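PDB 4H41: putative alpha-L-fucosidase from Bacteroides thetaiotaomicron, which probably acts as an alpha-L-fucosidase, hydrolysing fucosyl linkages in host glycans. Local coordinates for residues 279-284 against 290-295; 308-311 against 316-319; 200-205 against 249-254; 32-37 against 295-300. One frame throughout, in Å; residues are numbered along the deposited sequence.

All four contacts belong to one TIM-type barrel, eight parallel strands closed into a ring. Interactions 1 and 3 join: Asp-280 OD1 takes Lys-203 NZ at 2.8 Å and Asp-280 OD2 probably bonds Tyr-249 OH at 2.9 Å, making one polar cluster that borders the second subunit. Interactions 1 and 4 share helix 290-302. Interactions 2 and 4 meet in the sheet, where strands 34-39 and 307-310 are neighbours and Thr-35 N lies 2.9 Å from Ala-308 O; their centres are 10 Å apart. Interactions 2 and 3 stay separate, nearest atoms about 12 Å apart. An unidentified ligand, probably from the crystallisation liquor, lies about 3 Å from the Phe-311 side chain and may mark a pocket.

Interaction 1 (279-284 against 290-295); sequences RDMPIR and FDKLRM
Lys-292 NZ and Asp-280 OD2 form a salt bridge of 2.7 Å, with Lys-292 as the donor. The two side chains approach from opposite directions, and the ammonium takes the anti lone pair of OD2, the one turned away from OD1. Lys-292 covers a CA separation of 10.4 Å to Asp-280 because its chain stays extended beyond CG, with chi2 to chi4 all near 180°. Its CE follows NZ to within 3.5 Å of OD2, so the aliphatic end lines up behind the charge. Asp-280 has further partners: Lys-203 pairs with OD1 and Tyr-249 OH bonds to OD2, while Asp-278 offers Lys-292 NZ a long, weak ion pair. Both carboxylate oxygens of Asp-280 are thus engaged. Packing adds little: the selenomethionine Met-281 brings its terminal CE to 4.3 Å from Lys-292 NZ. Replacing Lys-292 by an alanine would probably leave Asp-280 OD2 without its lysine partner and remove the main side-chain tie between loop and helix. The 92 Å² buried in all thus depends largely on one polar pair. It ties the loop that follows strand 269-273 to the first turns of helix 290-302, whose Phe-290 packs on helix 324-337, while Met-281 rests on Ile-46 of the second subunit.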
loop_
_atom_site.group_PDB
_atom_site.type_symbol
_atom_site.label_atom_id
_atom_site.label_comp_id
_atom_site.label_asym_id
_atom_site.label_seq_id
_atom_site.Cartn_x
_atom_site.Cartn_y
_atom_site.Cartn_z
ATOM N N ARG B 279 -2.504 -8.901 9.121
ATOM C CA ARG B 279 -3.949 -8.679 9.013
ATOM C C ARG B 279 -4.430 -7.541 9.932
ATOM O O ARG B 279 -5.607 -7.235 9.923
ATOM C CB ARG B 279 -4.712 -9.971 9.405
ATOM C CG ARG B 279 -4.779 -10.949 8.300
ATOM C CD ARG B 279 -5.725 -12.080 8.678
ATOM N NE ARG B 279 -5.621 -13.103 7.680
ATOM C CZ ARG B 279 -6.170 -13.065 6.482
ATOM N NH1 ARG B 279 -7.048 -12.121 6.175
ATOM N NH2 ARG B 279 -5.945 -14.036 5.624
ATOM N N ASP B 280 -3.567 -6.945 10.743
ATOM C CA ASP B 280 -3.999 -5.920 11.713
ATOM C C ASP B 280 -3.840 -4.509 11.208
ATOM O O ASP B 280 -4.077 -3.568 11.964
ATOM C CB ASP B 280 -3.168 -6.074 12.999
ATOM C CG ASP B 280 -3.276 -7.446 13.632
ATOM O OD1 ASP B 280 -4.360 -8.033 13.571
ATOM O OD2 ASP B 280 -2.254 -7.935 14.180
HETATM N N MSE B 281 -3.466 -4.333 9.954
HETATM C CA MSE B 281 -3.088 -3.040 9.396
HETATM C C MSE B 281 -4.068 -2.538 8.354
HETATM O O MSE B 281 -4.725 -3.328 7.683
HETATM C CB MSE B 281 -1.703 -3.161 8.760
HETATM C CG MSE B 281 -0.617 -3.590 9.733
HETATM SE SE MSE B 281 -0.161 -2.151 10.940
HETATM C CE MSE B 281 -0.694 -2.856 12.625
ATOM N N PRO B 282 -4.101 -1.222 8.124
ATOM C CA PRO B 282 -5.056 -0.673 7.133
ATOM C C PRO B 282 -4.626 -0.847 5.665
ATOM O O PRO B 282 -5.339 -0.366 4.788
ATOM C CB PRO B 282 -5.144 0.789 7.514
ATOM C CG PRO B 282 -3.796 1.099 8.096
ATOM C CD PRO B 282 -3.399 -0.133 8.837
ATOM N N ILE B 283 -3.465 -1.422 5.399
ATOM C CA ILE B 283 -3.006 -1.753 4.046
ATOM C C ILE B 283 -3.134 -3.262 3.958
ATOM O O ILE B 283 -2.540 -3.946 4.785
ATOM C CB ILE B 283 -1.566 -1.276 3.759
ATOM C CG1 ILE B 283 -1.487 0.265 3.788
ATOM C CG2 ILE B 283 -1.086 -1.809 2.393
ATOM C CD1 ILE B 283 -0.059 0.841 3.741
ATOM N N ARG B 284 -3.900 -3.789 2.996
ATOM C CA ARG B 284 -4.105 -5.220 2.849
ATOM C C ARG B 284 -3.356 -5.695 1.627
ATOM O O ARG B 284 -3.871 -5.549 0.537
ATOM C CB ARG B 284 -5.612 -5.514 2.766
ATOM C CG ARG B 284 -6.318 -5.122 4.086
ATOM C CD ARG B 284 -7.813 -5.273 4.007
ATOM N NE ARG B 284 -8.260 -6.654 4.081
ATOM C CZ ARG B 284 -8.343 -7.389 5.195
ATOM N NH1 ARG B 284 -7.954 -6.886 6.374
ATOM N NH2 ARG B 284 -8.797 -8.631 5.140
ATOM N N PHE B 290 7.611 -9.436 12.857
ATOM C CA PHE B 290 8.280 -10.675 13.228
ATOM C C PHE B 290 7.732 -11.288 14.531
ATOM O O PHE B 290 7.442 -12.486 14.572
ATOM C CB PHE B 290 9.788 -10.464 13.384
ATOM C CG PHE B 290 10.441 -11.708 13.944
ATOM C CD1 PHE B 290 10.379 -12.915 13.259
ATOM C CD2 PHE B 290 10.966 -11.712 15.222
ATOM C CE1 PHE B 290 10.917 -14.080 13.818
ATOM C CE2 PHE B 290 11.452 -12.887 15.796
ATOM C CZ PHE B 290 11.459 -14.048 15.071
ATOM N N ASP B 291 7.580 -10.488 15.580
ATOM C CA ASP B 291 7.106 -11.053 16.873
ATOM C C ASP B 291 5.748 -11.689 16.763
ATOM O O ASP B 291 5.498 -12.680 17.429
ATOM C CB ASP B 291 7.106 -10.029 18.017
ATOM C CG ASP B 291 8.430 -9.944 18.767
ATOM O OD1 ASP B 291 9.294 -10.837 18.564
ATOM O OD2 ASP B 291 8.554 -9.062 19.651
ATOM N N LYS B 292 4.893 -11.215 15.842
ATOM C CA LYS B 292 3.596 -11.877 15.650
ATOM C C LYS B 292 3.786 -13.230 14.993
ATOM O O LYS B 292 3.156 -14.218 15.415
ATOM C CB LYS B 292 2.654 -11.014 14.818
ATOM C CG LYS B 292 2.198 -9.754 15.551
ATOM C CD LYS B 292 1.415 -8.829 14.627
ATOM C CE LYS B 292 1.030 -7.536 15.337
ATOM N NZ LYS B 292 0.185 -6.697 14.442
ATOM N N LEU B 293 4.643 -13.301 13.962
ATOM C CA LEU B 293 4.931 -14.566 13.283
ATOM C C LEU B 293 5.554 -15.541 14.308
ATOM O O LEU B 293 5.199 -16.726 14.365
ATOM C CB LEU B 293 5.883 -14.363 12.112
ATOM C CG LEU B 293 6.226 -15.637 11.330
ATOM C CD1 LEU B 293 5.012 -16.326 10.779
ATOM C CD2 LEU B 293 7.153 -15.335 10.160
ATOM N N ARG B 294 6.488 -15.026 15.105
ATOM C CA ARG B 294 7.208 -15.830 16.119
ATOM C C ARG B 294 6.181 -16.443 17.072
ATOM O O ARG B 294 6.270 -17.595 17.400
ATOM C CB ARG B 294 8.226 -14.962 16.894
ATOM C CG ARG B 294 8.939 -15.740 17.908
ATOM C CD ARG B 294 9.871 -14.951 18.775
ATOM N NE ARG B 294 9.297 -13.743 19.324
ATOM C CZ ARG B 294 8.518 -13.644 20.397
ATOM N NH1 ARG B 294 8.204 -14.720 21.104
ATOM N NH2 ARG B 294 8.096 -12.463 20.803
HETATM N N MSE B 295 5.259 -15.642 17.570
HETATM C CA MSE B 295 4.257 -16.164 18.522
HETATM C C MSE B 295 3.395 -17.273 17.888
HETATM O O MSE B 295 3.067 -18.246 18.566
HETATM C CB MSE B 295 3.391 -15.024 19.031
HETATM C CG MSE B 295 4.109 -14.138 19.998
HETATM SE SE MSE B 295 2.799 -12.771 20.638
HETATM C CE MSE B 295 1.886 -12.141 19.100
#

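Interaction 2 (308-311 against 316-319); sequences AITF and FMSP
Phe-311 and Phe-316 meet because their first torsions send the rings toward each other: CG of Phe-311 lies opposite its own backbone N (chi1 -172°), whereas CG of Phe-316 lies opposite its carbonyl carbon (chi1 -57°). The CB of Phe-311 starts away from 316-319, yet the ring end returns to it. The nearest atoms are Phe-311 CE1 and Phe-316 CE2 at 4.1 Å; CE1 arrives at the edge of the Phe-316 ring, near its plane, with no face-to-face overlap. A second pair lies deeper. Thr-310 CG2 touches the selenium of Met-317 at 4.1 Å, and the bend at chi3 of 61° turns the terminal methyl aside from the line of that chain. With CG2 used for packing, Thr-310 OG1 serves the polar side, bonding to Ala-274 O and to the hydroxyl of Ser-276. No hydrogen bond spans the two segments; the contact, burying 136 Å² in all, rests on apolar side-chain packing. It joins the end of barrel strand 307-310 to the last residue of short helix 313-316 and its successor. Met-317 continues onto Ile-34 of strand 34-39 and onto Leu-329 and Tyr-333 of helix 324-337, while the ring of Phe-316 meets that of Phe-277.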
loop_
_atom_site.group_PDB
_atom_site.type_symbol
_atom_site.label_atom_id
_atom_site.label_comp_id
_atom_site.label_asym_id
_atom_site.label_seq_id
_atom_site.Cartn_x
_atom_site.Cartn_y
_atom_site.Cartn_z
ATOM N N ALA B 308 5.104 -26.463 9.334
ATOM C CA ALA B 308 4.640 -25.085 9.128
ATOM C C ALA B 308 4.925 -24.709 7.686
ATOM O O ALA B 308 6.034 -24.898 7.184
ATOM C CB ALA B 308 5.295 -24.104 10.077
ATOM N N ILE B 309 3.923 -24.184 7.026
ATOM C CA ILE B 309 4.052 -23.620 5.688
ATOM C C ILE B 309 3.652 -22.157 5.825
ATOM O O ILE B 309 3.104 -21.772 6.857
ATOM C CB ILE B 309 3.232 -24.395 4.626
ATOM C CG1 ILE B 309 1.705 -24.194 4.821
ATOM C CG2 ILE B 309 3.629 -25.884 4.650
ATOM C CD1 ILE B 309 0.851 -24.852 3.723
ATOM N N THR B 310 3.873 -21.336 4.795
ATOM C CA THR B 310 3.450 -19.948 4.864
ATOM C C THR B 310 2.867 -19.463 3.564
ATOM O O THR B 310 3.340 -19.825 2.483
ATOM C CB THR B 310 4.669 -19.031 5.258
ATOM O OG1 THR B 310 4.238 -17.678 5.466
ATOM C CG2 THR B 310 5.779 -19.006 4.193
ATOM N N PHE B 311 1.865 -18.621 3.688
ATOM C CA PHE B 311 1.416 -17.696 2.646
ATOM C C PHE B 311 2.041 -16.365 3.086
ATOM O O PHE B 311 1.589 -15.794 4.076
ATOM C CB PHE B 311 -0.099 -17.616 2.511
ATOM C CG PHE B 311 -0.502 -16.809 1.300
ATOM C CD1 PHE B 311 -0.512 -15.426 1.343
ATOM C CD2 PHE B 311 -0.697 -17.428 0.072
ATOM C CE1 PHE B 311 -0.743 -14.674 0.208
ATOM C CE2 PHE B 311 -0.953 -16.675 -1.070
ATOM C CZ PHE B 311 -0.984 -15.301 -0.992
ATOM N N PHE B 316 6.258 -11.779 1.177
ATOM C CA PHE B 316 6.287 -11.370 2.569
ATOM C C PHE B 316 7.519 -11.744 3.378
ATOM O O PHE B 316 7.679 -11.169 4.446
ATOM C CB PHE B 316 5.012 -11.832 3.264
ATOM C CG PHE B 316 3.799 -11.284 2.540
ATOM C CD1 PHE B 316 3.527 -9.926 2.538
ATOM C CD2 PHE B 316 2.953 -12.122 1.824
ATOM C CE1 PHE B 316 2.424 -9.406 1.857
ATOM C CE2 PHE B 316 1.829 -11.598 1.157
ATOM C CZ PHE B 316 1.604 -10.244 1.146
HETATM N N MSE B 317 8.404 -12.618 2.889
HETATM C CA MSE B 317 9.641 -12.951 3.591
HETATM C C MSE B 317 10.862 -12.901 2.724
HETATM O O MSE B 317 11.945 -13.145 3.224
HETATM C CB MSE B 317 9.546 -14.351 4.224
HETATM C CG MSE B 317 8.391 -14.525 5.106
HETATM SE SE MSE B 317 8.409 -16.333 5.947
HETATM C CE MSE B 317 10.114 -16.176 6.906
ATOM N N SER B 318 10.745 -12.587 1.459
ATOM C CA SER B 318 11.922 -12.675 0.608
ATOM C C SER B 318 12.780 -11.441 0.601
ATOM O O SER B 318 12.270 -10.352 0.406
ATOM C CB SER B 318 11.498 -12.938 -0.829
ATOM O OG SER B 318 12.622 -12.892 -1.703
ATOM N N PRO B 319 14.117 -11.595 0.584
ATOM C CA PRO B 319 14.993 -10.432 0.333
ATOM C C PRO B 319 14.774 -9.759 -1.030
ATOM O O PRO B 319 15.137 -8.596 -1.217
ATOM C CB PRO B 319 16.419 -11.065 0.371
ATOM C CG PRO B 319 16.276 -12.256 1.212
ATOM C CD PRO B 319 14.899 -12.813 0.866
#

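Interaction 3 (200-205 against 249-254); sequences DGKKAI and YDELDA
Lys-202 and Lys-203 face Tyr-249 and Glu-251 from the two central positions of a type I beta turn, Gly-201 to Ala-204, closed by a 3.0 Å bond from Ala-204 N to Gly-201 O; the opposing residues lead into helix 252-266. Water joins the two segments where direct bonds are lacking. One water accepts from Lys-202 N and donates to Glu-251 OE1 at 2.6 Å, coupling turn backbone to carboxylate. A second accepts from Lys-202 NZ at 3.0 Å and lies 2.7 Å from Asp-250 OD1. The lysine itself stops short of a salt bridge: its NZ is 4.4 Å from Glu-251 OE2, and its CE is about equally far from both carboxylate oxygens. A turn at chi3 of 69° bends the chain, and the ammonium finds its direct ionic partner in Asp-248, whose backbone N is also bound by Glu-251 OE1. Lys-203, extended beyond CG, crosses the Tyr-249 side chain at about a right angle. Its NZ is 3.4 Å from Tyr-249 OH, but the angle is too poor for a hydrogen bond. Both groups instead reach Asp-280, Lys-203 through OD1 and Tyr-249 through OD2, so the carboxylate holds them side by side. The contact brings the loop after strand 193-195 against the approach to helix 252-266. Tyr-249 also packs on Lys-292 and Met-295 of helix 290-302, and Asp-250 forms a salt bridge to Lys-80 of the second subunit.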
loop_
_atom_site.group_PDB
_atom_site.type_symbol
_atom_site.label_atom_id
_atom_site.label_comp_id
_atom_site.label_asym_id
_atom_site.label_seq_id
_atom_site.Cartn_x
_atom_site.Cartn_y
_atom_site.Cartn_z
ATOM N N ASP B 200 -12.907 -19.099 11.404
ATOM C CA ASP B 200 -13.892 -18.002 11.314
ATOM C C ASP B 200 -13.835 -17.099 12.568
ATOM O O ASP B 200 -14.823 -16.940 13.309
ATOM C CB ASP B 200 -15.276 -18.628 11.154
ATOM C CG ASP B 200 -16.391 -17.644 10.917
ATOM O OD1 ASP B 200 -16.136 -16.603 10.256
ATOM O OD2 ASP B 200 -17.513 -17.905 11.393
ATOM N N GLY B 201 -12.666 -16.515 12.774
ATOM C CA GLY B 201 -12.369 -15.720 13.951
ATOM C C GLY B 201 -12.684 -14.251 13.842
ATOM O O GLY B 201 -13.289 -13.799 12.874
ATOM N N LYS B 202 -12.196 -13.487 14.832
ATOM C CA LYS B 202 -12.517 -12.077 14.926
ATOM C C LYS B 202 -11.974 -11.235 13.795
ATOM O O LYS B 202 -12.473 -10.134 13.591
ATOM C CB LYS B 202 -12.086 -11.480 16.272
ATOM C CG LYS B 202 -10.571 -11.475 16.503
ATOM C CD LYS B 202 -10.210 -10.641 17.758
ATOM C CE LYS B 202 -10.679 -11.307 19.039
ATOM N NZ LYS B 202 -10.040 -10.709 20.263
ATOM N N LYS B 203 -10.944 -11.701 13.082
ATOM C CA LYS B 203 -10.401 -10.955 11.952
ATOM C C LYS B 203 -10.951 -11.468 10.611
ATOM O O LYS B 203 -10.493 -10.993 9.578
ATOM C CB LYS B 203 -8.873 -10.996 11.940
ATOM C CG LYS B 203 -8.268 -10.674 13.297
ATOM C CD LYS B 203 -6.747 -10.591 13.271
ATOM C CE LYS B 203 -6.202 -10.615 14.689
ATOM N NZ LYS B 203 -4.722 -10.530 14.730
ATOM N N ALA B 204 -11.919 -12.407 10.611
ATOM C CA ALA B 204 -12.527 -12.904 9.370
ATOM C C ALA B 204 -13.649 -11.930 9.010
ATOM O O ALA B 204 -14.818 -12.207 9.260
ATOM C CB ALA B 204 -13.049 -14.320 9.538
ATOM N N ILE B 205 -13.260 -10.763 8.515
ATOM C CA ILE B 205 -14.170 -9.632 8.246
ATOM C C ILE B 205 -14.506 -9.467 6.748
ATOM O O ILE B 205 -15.447 -8.729 6.442
ATOM C CB ILE B 205 -13.651 -8.269 8.838
ATOM C CG1 ILE B 205 -12.144 -7.995 8.599
ATOM C CG2 ILE B 205 -13.967 -8.152 10.331
ATOM C CD1 ILE B 205 -11.647 -8.025 7.102
ATOM N N TYR B 249 -3.977 -13.438 18.927
ATOM C CA TYR B 249 -2.742 -14.136 19.341
ATOM C C TYR B 249 -2.885 -14.843 20.691
ATOM O O TYR B 249 -2.166 -15.796 20.925
ATOM C CB TYR B 249 -1.509 -13.206 19.339
ATOM C CG TYR B 249 -1.373 -12.488 18.017
ATOM C CD1 TYR B 249 -0.858 -13.133 16.903
ATOM C CD2 TYR B 249 -1.867 -11.203 17.851
ATOM C CE1 TYR B 249 -0.840 -12.515 15.650
ATOM C CE2 TYR B 249 -1.818 -10.563 16.613
ATOM C CZ TYR B 249 -1.314 -11.229 15.513
ATOM O OH TYR B 249 -1.337 -10.638 14.268
ATOM N N ASP B 250 -3.838 -14.444 21.509
ATOM C CA ASP B 250 -4.086 -15.118 22.787
ATOM C C ASP B 250 -5.140 -16.269 22.610
ATOM O O ASP B 250 -5.506 -16.918 23.590
ATOM C CB ASP B 250 -4.532 -14.124 23.857
ATOM C CG ASP B 250 -5.743 -13.300 23.523
ATOM O OD1 ASP B 250 -6.347 -13.538 22.465
ATOM O OD2 ASP B 250 -6.065 -12.374 24.308
ATOM N N GLU B 251 -5.595 -16.537 21.371
ATOM C CA GLU B 251 -6.524 -17.637 21.070
ATOM C C GLU B 251 -5.828 -18.797 20.366
ATOM O O GLU B 251 -6.466 -19.808 20.092
ATOM C CB GLU B 251 -7.666 -17.124 20.171
ATOM C CG GLU B 251 -8.466 -16.046 20.852
ATOM C CD GLU B 251 -9.566 -15.427 20.013
ATOM O OE1 GLU B 251 -9.367 -15.183 18.796
ATOM O OE2 GLU B 251 -10.601 -15.080 20.620
ATOM N N LEU B 252 -4.517 -18.675 20.099
ATOM C CA LEU B 252 -3.764 -19.681 19.339
ATOM C C LEU B 252 -3.744 -21.015 20.047
ATOM O O LEU B 252 -4.021 -22.045 19.423
ATOM C CB LEU B 252 -2.320 -19.205 19.121
ATOM C CG LEU B 252 -2.141 -17.969 18.186
ATOM C CD1 LEU B 252 -0.752 -17.425 18.314
ATOM C CD2 LEU B 252 -2.408 -18.327 16.776
ATOM N N ASP B 253 -3.436 -21.020 21.350
ATOM C CA ASP B 253 -3.385 -22.292 22.080
ATOM C C ASP B 253 -4.739 -23.016 22.072
ATOM O O ASP B 253 -4.765 -24.223 21.846
ATOM C CB ASP B 253 -2.934 -22.101 23.528
ATOM C CG ASP B 253 -1.490 -21.715 23.707
ATOM O OD1 ASP B 253 -0.699 -21.921 22.761
ATOM O OD2 ASP B 253 -1.132 -21.252 24.820
ATOM N N ALA B 254 -5.831 -22.290 22.251
ATOM C CA ALA B 254 -7.155 -22.923 22.274
ATOM C C ALA B 254 -7.501 -23.562 20.933
ATOM O O ALA B 254 -7.918 -24.721 20.892
ATOM C CB ALA B 254 -8.215 -21.905 22.665
HETATM O O HOH W 1 -11.352 -15.097 17.061
HETATM O O HOH W 2 -8.922 -12.688 22.274
#

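Interaction 4 (32-37 against 295-300); sequences LKITGT and MKLEAA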
loop_
_atom_site.group_PDB
_atom_site.type_symbol
_atom_site.label_atom_id
_atom_site.label_comp_id
_atom_site.label_asym_id
_atom_site.label_seq_id
_atom_site.Cartn_x
_atom_site.Cartn_y
_atom_site.Cartn_z
ATOM N N LEU B 32 8.025 -23.654 15.484
ATOM C CA LEU B 32 8.127 -24.588 14.385
ATOM C C LEU B 32 8.673 -23.848 13.185
ATOM O O LEU B 32 8.113 -22.819 12.802
ATOM C CB LEU B 32 6.731 -25.155 14.126
ATOM C CG LEU B 32 6.548 -26.190 13.044
ATOM C CD1 LEU B 32 7.486 -27.362 13.216
ATOM C CD2 LEU B 32 5.130 -26.665 13.048
ATOM N N LYS B 33 9.738 -24.355 12.573
ATOM C CA LYS B 33 10.311 -23.677 11.415
ATOM C C LYS B 33 9.399 -23.819 10.227
ATOM O O LYS B 33 8.806 -24.904 10.032
ATOM C CB LYS B 33 11.677 -24.251 11.071
ATOM C CG LYS B 33 12.730 -23.978 12.142
ATOM C CD LYS B 33 14.062 -24.695 11.821
ATOM C CE LYS B 33 15.027 -24.696 12.988
ATOM N NZ LYS B 33 16.101 -25.732 12.847
ATOM N N ILE B 34 9.410 -22.801 9.350
ATOM C CA ILE B 34 8.649 -22.821 8.085
ATOM C C ILE B 34 9.444 -23.654 7.080
ATOM O O ILE B 34 10.598 -23.336 6.780
ATOM C CB ILE B 34 8.374 -21.369 7.596
ATOM C CG1 ILE B 34 7.329 -20.713 8.525
ATOM C CG2 ILE B 34 7.840 -21.375 6.159
ATOM C CD1 ILE B 34 7.275 -19.256 8.428
ATOM N N THR B 35 8.872 -24.728 6.606
ATOM C CA THR B 35 9.548 -25.601 5.652
ATOM C C THR B 35 8.774 -25.732 4.334
ATOM O O THR B 35 9.176 -26.488 3.467
ATOM C CB THR B 35 9.825 -26.977 6.264
ATOM O OG1 THR B 35 8.572 -27.567 6.608
ATOM C CG2 THR B 35 10.809 -26.910 7.437
ATOM N N GLY B 36 7.723 -24.957 4.170
ATOM C CA GLY B 36 6.986 -24.881 2.924
ATOM C C GLY B 36 6.444 -23.502 2.678
ATOM O O GLY B 36 6.238 -22.710 3.611
ATOM N N THR B 37 6.248 -23.152 1.381
ATOM C CA THR B 37 5.614 -21.901 1.044
ATOM C C THR B 37 4.718 -22.081 -0.129
ATOM O O THR B 37 5.000 -22.890 -1.027
ATOM C CB THR B 37 6.624 -20.770 0.761
ATOM O OG1 THR B 37 5.909 -19.544 0.527
ATOM C CG2 THR B 37 7.532 -21.071 -0.386
HETATM N N MSE B 295 5.259 -15.642 17.570
HETATM C CA MSE B 295 4.257 -16.164 18.522
HETATM C C MSE B 295 3.395 -17.273 17.888
HETATM O O MSE B 295 3.067 -18.246 18.566
HETATM C CB MSE B 295 3.391 -15.024 19.031
HETATM C CG MSE B 295 4.109 -14.138 19.998
HETATM SE SE MSE B 295 2.799 -12.771 20.638
HETATM C CE MSE B 295 1.886 -12.141 19.100
ATOM N N LYS B 296 3.073 -17.172 16.597
ATOM C CA LYS B 296 2.266 -18.178 15.908
ATOM C C LYS B 296 3.049 -19.448 15.723
ATOM O O LYS B 296 2.482 -20.526 15.932
ATOM C CB LYS B 296 1.747 -17.627 14.563
ATOM C CG LYS B 296 0.775 -16.486 14.788
ATOM C CD LYS B 296 0.086 -15.956 13.542
ATOM C CE LYS B 296 1.001 -15.592 12.413
ATOM N NZ LYS B 296 0.237 -15.165 11.210
ATOM N N LEU B 297 4.347 -19.363 15.410
ATOM C CA LEU B 297 5.176 -20.555 15.244
ATOM C C LEU B 297 5.455 -21.211 16.603
ATOM O O LEU B 297 5.569 -22.437 16.693
ATOM C CB LEU B 297 6.486 -20.211 14.515
ATOM C CG LEU B 297 6.314 -19.696 13.056
ATOM C CD1 LEU B 297 7.680 -19.350 12.477
ATOM C CD2 LEU B 297 5.634 -20.716 12.161
ATOM N N GLU B 298 5.571 -20.372 17.660
ATOM C CA GLU B 298 5.768 -20.877 19.018
ATOM C C GLU B 298 4.530 -21.677 19.467
ATOM O O GLU B 298 4.666 -22.719 20.083
ATOM C CB GLU B 298 6.082 -19.753 20.010
ATOM C CG GLU B 298 7.483 -19.218 19.815
ATOM C CD GLU B 298 7.858 -18.014 20.655
ATOM O OE1 GLU B 298 6.985 -17.486 21.386
ATOM O OE2 GLU B 298 9.029 -17.578 20.554
ATOM N N ALA B 299 3.337 -21.180 19.187
ATOM C CA ALA B 299 2.103 -21.889 19.526
ATOM C C ALA B 299 2.004 -23.218 18.759
ATOM O O ALA B 299 1.575 -24.225 19.327
ATOM C CB ALA B 299 0.915 -21.014 19.222
ATOM N N ALA B 300 2.394 -23.235 17.474
ATOM C CA ALA B 300 2.346 -24.476 16.692
ATOM C C ALA B 300 3.265 -25.532 17.285
ATOM O O ALA B 300 2.912 -26.714 17.353
ATOM C CB ALA B 300 2.729 -24.203 15.246
#
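The carbonyl oxygen of Leu-32 points at the side chain of Leu-297, which can be followed outward. CB is 3.5 Å from Leu-32 O, and CG stays close to the same oxygen. At the branch, CD2 comes within 3.3 Å of Leu-32 O and 4.0 Å of Ile-34 CG1, while CD1 also meets the oxygen and reaches Ile-34 CD1 at 4.1 Å. CG stands opposite the carbonyl carbon of Leu-297 (chi1 -64°), which carries both methyls toward the strand; the side chains of Leu-297 and Ile-34 cross at about a right angle. The backbone of the leucine works too: Leu-32 N donates to Leu-297 O over 3.0 Å at 165°, approaching from above the carbonyl plane. One helical turn on, Ala-300 CB touches Leu-32 CD2 at 4.1 Å. An alanine at Leu-297 would probably open a gap beside Ile-34 and strip the branch carbons from around Leu-32 O. Chemically, a single hydrogen bond sets helix 290-302 against the entry to strand 34-39, and aliphatic contacts supply most of the rest. The cost is Leu-32 O, buried among carbons with no polar partner in the model.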